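Local structure of imidazolonepropionase (Unidentified, 2Q09) at residues A[6-17]-A[55-66]; A[372-380]-A[393-402]. The protein catalyses the hydrolytic opening of the imidazolone ring of imidazolone-5-propanoate to N-formimidoyl-L-glutamate, the third step of histidine degradation. All blocks are in the same frame, centred on the assembly; numbering follows the deposited sequence.

Contact 1: A[6-17]-A[55-66]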
loop_
_atom_site.group_PDB
_atom_site.type_symbol
_atom_site.label_atom_id
_atom_site.label_comp_id
_atom_site.label_asym_id
_atom_site.label_seq_id
_atom_site.Cartn_x
_atom_site.Cartn_y
_atom_site.Cartn_z
ATOM N N GLU A 6 9.436 -29.118 3.868
ATOM C CA GLU A 6 9.272 -29.536 2.476
ATOM C C GLU A 6 10.175 -28.901 1.425
ATOM O O GLU A 6 10.626 -29.586 0.506
ATOM C CB GLU A 6 7.812 -29.359 2.035
ATOM C CG GLU A 6 7.150 -28.057 2.474
ATOM C CD GLU A 6 6.400 -28.203 3.780
ATOM O OE1 GLU A 6 6.988 -28.723 4.743
ATOM O OE2 GLU A 6 5.226 -27.795 3.846
ATOM N N ARG A 7 10.444 -27.608 1.553
ATOM C CA ARG A 7 11.263 -26.922 0.565
ATOM C C ARG A 7 12.437 -26.209 1.216
ATOM O O ARG A 7 12.329 -25.707 2.329
ATOM C CB ARG A 7 10.386 -25.921 -0.197
ATOM C CG ARG A 7 8.952 -26.426 -0.418
ATOM C CD ARG A 7 8.117 -25.501 -1.297
ATOM N NE ARG A 7 6.812 -26.080 -1.605
ATOM C CZ ARG A 7 5.832 -26.249 -0.722
ATOM N NH1 ARG A 7 6.001 -25.877 0.535
ATOM N NH2 ARG A 7 4.688 -26.798 -1.098
ATOM N N VAL A 8 13.569 -26.177 0.518
ATOM C CA VAL A 8 14.760 -25.522 1.047
ATOM C C VAL A 8 15.541 -24.776 -0.028
ATOM O O VAL A 8 15.779 -25.294 -1.119
ATOM C CB VAL A 8 15.724 -26.534 1.725
ATOM C CG1 VAL A 8 17.030 -25.834 2.106
ATOM C CG2 VAL A 8 15.079 -27.128 2.957
ATOM N N TRP A 9 15.910 -23.543 0.296
ATOM C CA TRP A 9 16.687 -22.695 -0.591
ATOM C C TRP A 9 18.091 -22.633 -0.008
ATOM O O TRP A 9 18.302 -22.063 1.063
ATOM C CB TRP A 9 16.075 -21.290 -0.658
ATOM C CG TRP A 9 14.900 -21.217 -1.564
ATOM C CD1 TRP A 9 14.885 -20.767 -2.851
ATOM C CD2 TRP A 9 13.576 -21.680 -1.285
ATOM N NE1 TRP A 9 13.635 -20.929 -3.396
ATOM C CE2 TRP A 9 12.809 -21.492 -2.453
ATOM C CE3 TRP A 9 12.960 -22.248 -0.161
ATOM C CZ2 TRP A 9 11.459 -21.842 -2.532
ATOM C CZ3 TRP A 9 11.614 -22.597 -0.240
ATOM C CH2 TRP A 9 10.885 -22.395 -1.416
ATOM N N LEU A 10 19.047 -23.233 -0.705
ATOM C CA LEU A 10 20.425 -23.247 -0.234
ATOM C C LEU A 10 21.232 -22.057 -0.734
ATOM O O LEU A 10 20.960 -21.500 -1.799
ATOM C CB LEU A 10 21.121 -24.538 -0.675
ATOM C CG LEU A 10 20.619 -25.861 -0.090
ATOM C CD1 LEU A 10 21.296 -27.020 -0.803
ATOM C CD2 LEU A 10 20.903 -25.907 1.407
ATOM N N ASN A 11 22.239 -21.690 0.050
ATOM C CA ASN A 11 23.135 -20.595 -0.271
ATOM C C ASN A 11 22.470 -19.276 -0.649
ATOM O O ASN A 11 22.713 -18.743 -1.728
ATOM C CB ASN A 11 24.096 -21.023 -1.384
ATOM C CG ASN A 11 24.954 -22.209 -0.980
ATOM O OD1 ASN A 11 25.608 -22.185 0.060
ATOM N ND2 ASN A 11 24.956 -23.253 -1.799
ATOM N N VAL A 12 21.628 -18.761 0.234
ATOM C CA VAL A 12 20.991 -17.474 -0.008
ATOM C C VAL A 12 21.668 -16.456 0.906
ATOM O O VAL A 12 22.012 -16.775 2.043
ATOM C CB VAL A 12 19.482 -17.490 0.323
ATOM C CG1 VAL A 12 18.735 -18.358 -0.675
ATOM C CG2 VAL A 12 19.259 -17.970 1.736
ATOM N N THR A 13 21.887 -15.246 0.395
ATOM C CA THR A 13 22.480 -14.169 1.186
ATOM C C THR A 13 21.271 -13.348 1.625
ATOM O O THR A 13 20.801 -12.472 0.903
ATOM C CB THR A 13 23.417 -13.299 0.339
ATOM O OG1 THR A 13 24.439 -14.123 -0.234
ATOM C CG2 THR A 13 24.058 -12.217 1.202
ATOM N N PRO A 14 20.770 -13.613 2.836
ATOM C CA PRO A 14 19.604 -12.943 3.403
ATOM C C PRO A 14 19.699 -11.518 3.920
ATOM O O PRO A 14 20.530 -11.203 4.765
ATOM C CB PRO A 14 19.184 -13.901 4.509
ATOM C CG PRO A 14 20.520 -14.292 5.069
ATOM C CD PRO A 14 21.343 -14.562 3.809
ATOM N N ALA A 15 18.838 -10.664 3.380
ATOM C CA ALA A 15 18.720 -9.284 3.835
ATOM C C ALA A 15 17.430 -9.468 4.621
ATOM O O ALA A 15 16.342 -9.278 4.085
ATOM C CB ALA A 15 18.492 -8.334 2.654
ATOM N N THR A 16 17.563 -9.861 5.880
ATOM C CA THR A 16 16.415 -10.159 6.722
ATOM C C THR A 16 15.491 -9.007 7.026
ATOM O O THR A 16 14.304 -9.227 7.275
ATOM C CB THR A 16 16.857 -10.770 8.073
ATOM O OG1 THR A 16 17.575 -9.789 8.830
ATOM C CG2 THR A 16 17.768 -11.981 7.831
ATOM N N LEU A 17 16.022 -7.788 7.006
ATOM C CA LEU A 17 15.211 -6.622 7.339
ATOM C C LEU A 17 14.603 -6.826 8.733
ATOM O O LEU A 17 13.509 -6.332 9.031
ATOM C CB LEU A 17 14.096 -6.402 6.296
ATOM C CG LEU A 17 14.352 -5.477 5.092
ATOM C CD1 LEU A 17 14.610 -4.055 5.596
ATOM C CD2 LEU A 17 15.564 -5.978 4.277
ATOM N N HIS A 55 15.969 -31.942 -4.313
ATOM C CA HIS A 55 14.892 -31.026 -4.665
ATOM C C HIS A 55 15.176 -29.693 -3.984
ATOM O O HIS A 55 14.434 -28.727 -4.143
ATOM C CB HIS A 55 13.527 -31.577 -4.238
ATOM C CG HIS A 55 13.356 -31.698 -2.762
ATOM N ND1 HIS A 55 14.087 -32.584 -1.998
ATOM C CD2 HIS A 55 12.539 -31.045 -1.903
ATOM C CE1 HIS A 55 13.726 -32.469 -0.733
ATOM N NE2 HIS A 55 12.788 -31.540 -0.647
ATOM N N TRP A 56 16.263 -29.665 -3.216
ATOM C CA TRP A 56 16.701 -28.463 -2.520
ATOM C C TRP A 56 17.359 -27.573 -3.561
ATOM O O TRP A 56 18.259 -28.008 -4.279
ATOM C CB TRP A 56 17.697 -28.825 -1.411
ATOM C CG TRP A 56 17.037 -29.377 -0.176
ATOM C CD1 TRP A 56 15.771 -29.880 -0.079
ATOM C CD2 TRP A 56 17.606 -29.468 1.135
ATOM N NE1 TRP A 56 15.511 -30.267 1.211
ATOM C CE2 TRP A 56 16.616 -30.019 1.979
ATOM C CE3 TRP A 56 18.848 -29.119 1.682
ATOM C CZ2 TRP A 56 16.840 -30.251 3.341
ATOM C CZ3 TRP A 56 19.069 -29.348 3.039
ATOM C CH2 TRP A 56 18.064 -29.899 3.854
ATOM N N GLN A 57 16.915 -26.326 -3.648
ATOM C CA GLN A 57 17.451 -25.407 -4.639
ATOM C C GLN A 57 18.623 -24.550 -4.181
ATOM O O GLN A 57 18.527 -23.815 -3.207
ATOM C CB GLN A 57 16.326 -24.518 -5.159
ATOM C CG GLN A 57 15.195 -25.305 -5.780
ATOM C CD GLN A 57 14.217 -24.420 -6.510
ATOM O OE1 GLN A 57 13.399 -23.738 -5.896
ATOM N NE2 GLN A 57 14.306 -24.411 -7.833
ATOM N N ASP A 58 19.730 -24.650 -4.913
ATOM C CA ASP A 58 20.950 -23.903 -4.611
ATOM C C ASP A 58 20.925 -22.541 -5.298
ATOM O O ASP A 58 21.074 -22.454 -6.507
ATOM C CB ASP A 58 22.168 -24.691 -5.101
ATOM C CG ASP A 58 23.478 -24.040 -4.717
ATOM O OD1 ASP A 58 23.461 -22.925 -4.165
ATOM O OD2 ASP A 58 24.534 -24.650 -4.976
HETATM N N MSE A 59 20.741 -21.477 -4.527
HETATM C CA MSE A 59 20.692 -20.138 -5.110
HETATM C C MSE A 59 22.076 -19.565 -5.386
HETATM O O MSE A 59 22.209 -18.469 -5.931
HETATM C CB MSE A 59 19.897 -19.207 -4.198
HETATM C CG MSE A 59 18.426 -19.583 -4.091
HETATM SE SE MSE A 59 17.532 -19.643 -5.828
HETATM C CE MSE A 59 17.537 -21.564 -6.042
ATOM N N LYS A 60 23.108 -20.313 -5.005
ATOM C CA LYS A 60 24.490 -19.910 -5.235
ATOM C C LYS A 60 24.869 -18.523 -4.714
ATOM O O LYS A 60 25.598 -17.779 -5.381
ATOM C CB LYS A 60 24.809 -19.988 -6.730
ATOM C CG LYS A 60 24.489 -21.338 -7.373
ATOM C CD LYS A 60 25.139 -21.430 -8.748
ATOM C CE LYS A 60 24.768 -22.698 -9.500
ATOM N NZ LYS A 60 23.409 -22.624 -10.112
ATOM N N GLY A 61 24.385 -18.177 -3.529
ATOM C CA GLY A 61 24.726 -16.891 -2.948
ATOM C C GLY A 61 23.865 -15.693 -3.313
ATOM O O GLY A 61 24.124 -14.599 -2.814
ATOM N N LYS A 62 22.852 -15.885 -4.158
ATOM C CA LYS A 62 21.985 -14.770 -4.559
ATOM C C LYS A 62 21.321 -14.125 -3.350
ATOM O O LYS A 62 20.959 -14.790 -2.377
ATOM C CB LYS A 62 20.858 -15.217 -5.496
ATOM C CG LYS A 62 21.248 -16.050 -6.695
ATOM C CD LYS A 62 21.839 -15.248 -7.832
ATOM C CE LYS A 62 21.632 -16.002 -9.148
ATOM N NZ LYS A 62 22.045 -17.423 -9.056
ATOM N N LEU A 63 21.132 -12.818 -3.443
ATOM C CA LEU A 63 20.494 -12.042 -2.393
ATOM C C LEU A 63 19.013 -12.418 -2.250
ATOM O O LEU A 63 18.304 -12.580 -3.250
ATOM C CB LEU A 63 20.589 -10.559 -2.748
ATOM C CG LEU A 63 19.700 -9.586 -1.977
ATOM C CD1 LEU A 63 20.217 -9.428 -0.544
ATOM C CD2 LEU A 63 19.712 -8.223 -2.707
ATOM N N VAL A 64 18.546 -12.545 -1.012
ATOM C CA VAL A 64 17.141 -12.844 -0.773
ATOM C C VAL A 64 16.590 -11.800 0.193
ATOM O O VAL A 64 17.269 -11.390 1.131
ATOM C CB VAL A 64 16.943 -14.271 -0.203
ATOM C CG1 VAL A 64 17.700 -14.431 1.108
ATOM C CG2 VAL A 64 15.468 -14.543 0.009
ATOM N N THR A 65 15.365 -11.360 -0.054
ATOM C CA THR A 65 14.730 -10.350 0.788
ATOM C C THR A 65 13.265 -10.731 0.980
ATOM O O THR A 65 12.743 -11.604 0.303
ATOM C CB THR A 65 14.714 -8.952 0.127
ATOM O OG1 THR A 65 13.783 -8.959 -0.962
ATOM C CG2 THR A 65 16.089 -8.595 -0.414
ATOM N N PRO A 66 12.584 -10.072 1.917
ATOM C CA PRO A 66 11.164 -10.370 2.137
ATOM C C PRO A 66 10.445 -9.860 0.882
ATOM O O PRO A 66 11.025 -9.060 0.129
ATOM C CB PRO A 66 10.801 -9.498 3.325
ATOM C CG PRO A 66 12.093 -9.376 4.084
ATOM C CD PRO A 66 13.095 -9.161 2.952
HETATM O O HOH W 1 13.215 -27.388 -2.259
#
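Val8 caps one face of the Trp56 indole: its CB stands 3.5 Å from the centroid of the five-membered ring, 8° off the normal, while CG2 lies toward CE2. Leu10 CD2 adds a second apolar contact at Trp56 CE3. With an alanine replacing Trp56, Val8 and Leu10 would probably lose the indole that covers them and a gap would open. Packing is tightest further on, where Val64 CG1, set between its backbone N and carbonyl carbon (chi1 59°), presses to 3.3 Å from Pro14 CA. Both strand pairs are parallel, Trp9-Leu10 with Gln57-Asp58 and Thr13-Pro14 with Leu63-Val64, and the type I' turn Met59-Lys62 takes up a two-residue shift between them. Toward solvent, where Lys60 is exposed, Asp58 OD1 is gripped from opposite faces of its carboxylate by Asn11 ND2 (2.8 Å) and Lys60 N, the latter closing an Asx turn. Thr13 OG1 gives a 2.6 Å hydrogen bond to Gly61 O. The selenium of Met59, a selenomethionine, sits at the edge of the Trp9 indole, a Met-aromatic contact. A four-stranded mixed sheet runs 38-44, 30-35, 7-10, 57-58; strand 12-14 pairs with the start of 63-73, and strand 375-378 receives Met59, Val64 and Thr65.

Contact 2: A[372-380]-A[393-402]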
loop_
_atom_site.group_PDB
_atom_site.type_symbol
_atom_site.label_atom_id
_atom_site.label_comp_id
_atom_site.label_asym_id
_atom_site.label_seq_id
_atom_site.Cartn_x
_atom_site.Cartn_y
_atom_site.Cartn_z
ATOM N N LEU A 372 5.419 -15.750 7.659
ATOM C CA LEU A 372 5.041 -16.303 6.362
ATOM C C LEU A 372 6.204 -16.315 5.381
ATOM O O LEU A 372 7.045 -15.405 5.383
ATOM C CB LEU A 372 3.854 -15.527 5.785
ATOM C CG LEU A 372 2.560 -15.668 6.600
ATOM C CD1 LEU A 372 1.543 -14.624 6.152
ATOM C CD2 LEU A 372 1.999 -17.086 6.444
ATOM N N ALA A 373 6.242 -17.344 4.539
ATOM C CA ALA A 373 7.316 -17.495 3.569
ATOM C C ALA A 373 7.094 -16.692 2.288
ATOM O O ALA A 373 6.876 -17.266 1.215
ATOM C CB ALA A 373 7.514 -18.975 3.232
ATOM N N ASP A 374 7.148 -15.371 2.421
ATOM C CA ASP A 374 6.990 -14.460 1.291
ATOM C C ASP A 374 8.357 -13.817 1.112
ATOM O O ASP A 374 8.707 -12.878 1.830
ATOM C CB ASP A 374 5.941 -13.386 1.608
ATOM C CG ASP A 374 4.523 -13.917 1.548
ATOM O OD1 ASP A 374 4.348 -15.154 1.485
ATOM O OD2 ASP A 374 3.582 -13.090 1.567
ATOM N N PHE A 375 9.141 -14.334 0.175
ATOM C CA PHE A 375 10.469 -13.784 -0.041
ATOM C C PHE A 375 10.859 -13.771 -1.506
ATOM O O PHE A 375 10.199 -14.399 -2.350
ATOM C CB PHE A 375 11.502 -14.550 0.798
ATOM C CG PHE A 375 11.551 -16.024 0.523
ATOM C CD1 PHE A 375 12.326 -16.536 -0.511
ATOM C CD2 PHE A 375 10.827 -16.907 1.317
ATOM C CE1 PHE A 375 12.394 -17.911 -0.743
ATOM C CE2 PHE A 375 10.884 -18.281 1.098
ATOM C CZ PHE A 375 11.666 -18.786 0.063
ATOM N N LEU A 376 11.943 -13.062 -1.806
ATOM C CA LEU A 376 12.400 -12.914 -3.176
ATOM C C LEU A 376 13.888 -13.183 -3.343
ATOM O O LEU A 376 14.693 -12.779 -2.504
ATOM C CB LEU A 376 12.132 -11.482 -3.644
ATOM C CG LEU A 376 10.772 -10.866 -3.304
ATOM C CD1 LEU A 376 10.802 -9.374 -3.586
ATOM C CD2 LEU A 376 9.678 -11.566 -4.124
ATOM N N VAL A 377 14.249 -13.842 -4.437
ATOM C CA VAL A 377 15.648 -14.109 -4.743
ATOM C C VAL A 377 15.963 -13.225 -5.942
ATOM O O VAL A 377 15.355 -13.371 -7.006
ATOM C CB VAL A 377 15.891 -15.573 -5.129
ATOM C CG1 VAL A 377 17.350 -15.758 -5.545
ATOM C CG2 VAL A 377 15.564 -16.483 -3.955
ATOM N N TRP A 378 16.904 -12.301 -5.767
ATOM C CA TRP A 378 17.260 -11.370 -6.831
ATOM C C TRP A 378 18.547 -11.712 -7.554
ATOM O O TRP A 378 19.350 -12.508 -7.069
ATOM C CB TRP A 378 17.418 -9.966 -6.268
ATOM C CG TRP A 378 16.234 -9.456 -5.522
ATOM C CD1 TRP A 378 15.952 -9.631 -4.195
ATOM C CD2 TRP A 378 15.193 -8.631 -6.049
ATOM N NE1 TRP A 378 14.801 -8.958 -3.862
ATOM C CE2 TRP A 378 14.313 -8.335 -4.983
ATOM C CE3 TRP A 378 14.916 -8.115 -7.325
ATOM C CZ2 TRP A 378 13.180 -7.527 -5.150
ATOM C CZ3 TRP A 378 13.787 -7.309 -7.493
ATOM C CH2 TRP A 378 12.933 -7.027 -6.407
ATOM N N ASN A 379 18.753 -11.099 -8.714
ATOM C CA ASN A 379 19.978 -11.329 -9.452
ATOM C C ASN A 379 20.918 -10.140 -9.245
ATOM O O ASN A 379 22.012 -10.108 -9.804
ATOM C CB ASN A 379 19.701 -11.567 -10.943
ATOM C CG ASN A 379 19.079 -10.368 -11.628
ATOM O OD1 ASN A 379 18.815 -9.337 -11.005
ATOM N ND2 ASN A 379 18.837 -10.501 -12.925
ATOM N N CYS A 380 20.494 -9.167 -8.439
ATOM C CA CYS A 380 21.359 -8.025 -8.166
ATOM C C CYS A 380 22.122 -8.279 -6.865
ATOM O O CYS A 380 21.670 -9.024 -5.995
ATOM C CB CYS A 380 20.564 -6.711 -8.113
ATOM S SG CYS A 380 19.122 -6.688 -7.045
ATOM N N ASP A 393 13.375 -6.195 -14.836
ATOM C CA ASP A 393 12.974 -7.424 -14.157
ATOM C C ASP A 393 14.248 -8.052 -13.601
ATOM O O ASP A 393 15.179 -8.349 -14.347
ATOM C CB ASP A 393 12.303 -8.400 -15.130
ATOM C CG ASP A 393 10.907 -7.958 -15.548
ATOM O OD1 ASP A 393 10.397 -6.957 -15.004
ATOM O OD2 ASP A 393 10.321 -8.627 -16.428
ATOM N N GLN A 394 14.288 -8.258 -12.289
ATOM C CA GLN A 394 15.478 -8.806 -11.645
ATOM C C GLN A 394 15.204 -9.984 -10.716
ATOM O O GLN A 394 16.098 -10.434 -9.991
ATOM C CB GLN A 394 16.184 -7.698 -10.864
ATOM C CG GLN A 394 16.636 -6.534 -11.724
ATOM C CD GLN A 394 17.032 -5.329 -10.897
ATOM O OE1 GLN A 394 16.174 -4.625 -10.352
ATOM N NE2 GLN A 394 18.338 -5.092 -10.783
ATOM N N LEU A 395 13.975 -10.488 -10.734
ATOM C CA LEU A 395 13.626 -11.613 -9.878
ATOM C C LEU A 395 14.081 -12.944 -10.455
ATOM O O LEU A 395 13.884 -13.219 -11.635
ATOM C CB LEU A 395 12.118 -11.667 -9.644
ATOM C CG LEU A 395 11.516 -10.546 -8.798
ATOM C CD1 LEU A 395 10.000 -10.698 -8.776
ATOM C CD2 LEU A 395 12.095 -10.593 -7.398
ATOM N N VAL A 396 14.706 -13.757 -9.617
ATOM C CA VAL A 396 15.159 -15.079 -10.026
ATOM C C VAL A 396 14.136 -16.056 -9.454
ATOM O O VAL A 396 13.876 -17.122 -10.018
ATOM C CB VAL A 396 16.556 -15.399 -9.448
ATOM C CG1 VAL A 396 16.818 -16.890 -9.505
ATOM C CG2 VAL A 396 17.628 -14.649 -10.234
ATOM N N SER A 397 13.544 -15.660 -8.332
ATOM C CA SER A 397 12.547 -16.482 -7.663
ATOM C C SER A 397 11.634 -15.585 -6.836
ATOM O O SER A 397 12.101 -14.667 -6.157
ATOM C CB SER A 397 13.240 -17.517 -6.766
ATOM O OG SER A 397 12.304 -18.342 -6.094
ATOM N N ARG A 398 10.332 -15.841 -6.905
ATOM C CA ARG A 398 9.352 -15.059 -6.157
ATOM C C ARG A 398 8.479 -16.049 -5.406
ATOM O O ARG A 398 7.628 -16.714 -5.995
ATOM C CB ARG A 398 8.498 -14.201 -7.105
ATOM C CG ARG A 398 7.399 -13.395 -6.407
ATOM C CD ARG A 398 6.670 -12.486 -7.408
ATOM N NE ARG A 398 5.551 -11.788 -6.784
ATOM C CZ ARG A 398 4.370 -12.343 -6.538
ATOM N NH1 ARG A 398 4.135 -13.609 -6.873
ATOM N NH2 ARG A 398 3.426 -11.636 -5.939
ATOM N N VAL A 399 8.698 -16.140 -4.099
ATOM C CA VAL A 399 7.976 -17.079 -3.259
ATOM C C VAL A 399 6.904 -16.433 -2.397
ATOM O O VAL A 399 7.165 -15.465 -1.679
ATOM C CB VAL A 399 8.960 -17.840 -2.346
ATOM C CG1 VAL A 399 8.198 -18.763 -1.404
ATOM C CG2 VAL A 399 9.927 -18.637 -3.194
ATOM N N VAL A 400 5.693 -16.983 -2.478
ATOM C CA VAL A 400 4.566 -16.492 -1.701
ATOM C C VAL A 400 3.948 -17.692 -0.985
ATOM O O VAL A 400 3.592 -18.688 -1.618
ATOM C CB VAL A 400 3.519 -15.808 -2.613
ATOM C CG1 VAL A 400 2.310 -15.389 -1.805
ATOM C CG2 VAL A 400 4.153 -14.594 -3.298
ATOM N N ASN A 401 3.837 -17.591 0.333
ATOM C CA ASN A 401 3.298 -18.656 1.168
ATOM C C ASN A 401 4.077 -19.951 0.965
ATOM O O ASN A 401 3.513 -21.045 0.991
ATOM C CB ASN A 401 1.817 -18.890 0.870
ATOM C CG ASN A 401 1.088 -19.530 2.042
ATOM O OD1 ASN A 401 0.596 -20.657 1.955
ATOM N ND2 ASN A 401 1.030 -18.809 3.155
ATOM N N GLY A 402 5.379 -19.812 0.744
ATOM C CA GLY A 402 6.231 -20.971 0.554
ATOM C C GLY A 402 6.237 -21.598 -0.825
ATOM O O GLY A 402 6.906 -22.607 -1.035
HETATM O O HOH W 2 20.436 -6.929 -12.044
HETATM O O HOH W 3 17.885 -8.806 -14.921
#
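Strands 375-378 and 397-400 run antiparallel, their axes approaching to 4.8 Å at 175°, until a classic beta bulge puts both Val396 and Ser397 opposite Val377. Val377 O therefore accepts two N-H groups, Val396 N at 2.7 Å and Ser397 N at 3.2 Å, the second in the carbonyl plane on a lone pair. On one side of the sheet Val399 sits over the ring of Phe375, its CB 3.8 Å from the centroid and both methyls against ring carbons; the phenyl reaches this place because CG stands between the backbone N and the carbonyl carbon (chi1 58°). Next to them, Val377 CB rests on Ser397 CB. Leu376 CD2 lies alongside the aliphatic stem of Arg398 on the other side. Beyond the bulge, Leu395 CD2 comes down on the six-membered ring of Trp378, 3.6 Å from its centroid, while Gln394 CB touches the indole at its edge. At the far end Asp374 OD1 takes Asn401 N at 2.7 Å nearly head-on, and Asp374 OD2 forms a salt bridge with Arg168. One water joins Asn379 OD1 to Gln394 NE2, and Gln394 OE1 is hydrogen-bonded to Arg329. Strand 135-141 meets Leu376 and Arg398 through Thr136, helix 385-388 packs on Trp378 and Cys380, and strand 30-35 lies against Phe375.

Contact 1 closes before contact 2 opens along the chain, with most of the amidohydrolase sequence between them, yet their centres are only 9 Å apart. Strands 63-73 and 375-378 are antiparallel neighbours: Thr65 O to Leu376 N (2.7 Å) and Leu63 O to Trp378 N (2.9 Å) are probable hydrogen bonds. The start of strand 63-73 has strand 12-14 on one side and 375-378 on the other, with 395-400 outside 375-378; strand 63-73 also pairs with 135-141 of the barrel. Trp9 and Phe375 add an edge-to-face ring contact. This is consistent with the small beta domain built from both chain ends in many amidohydrolases, away from the iron site of the barrel.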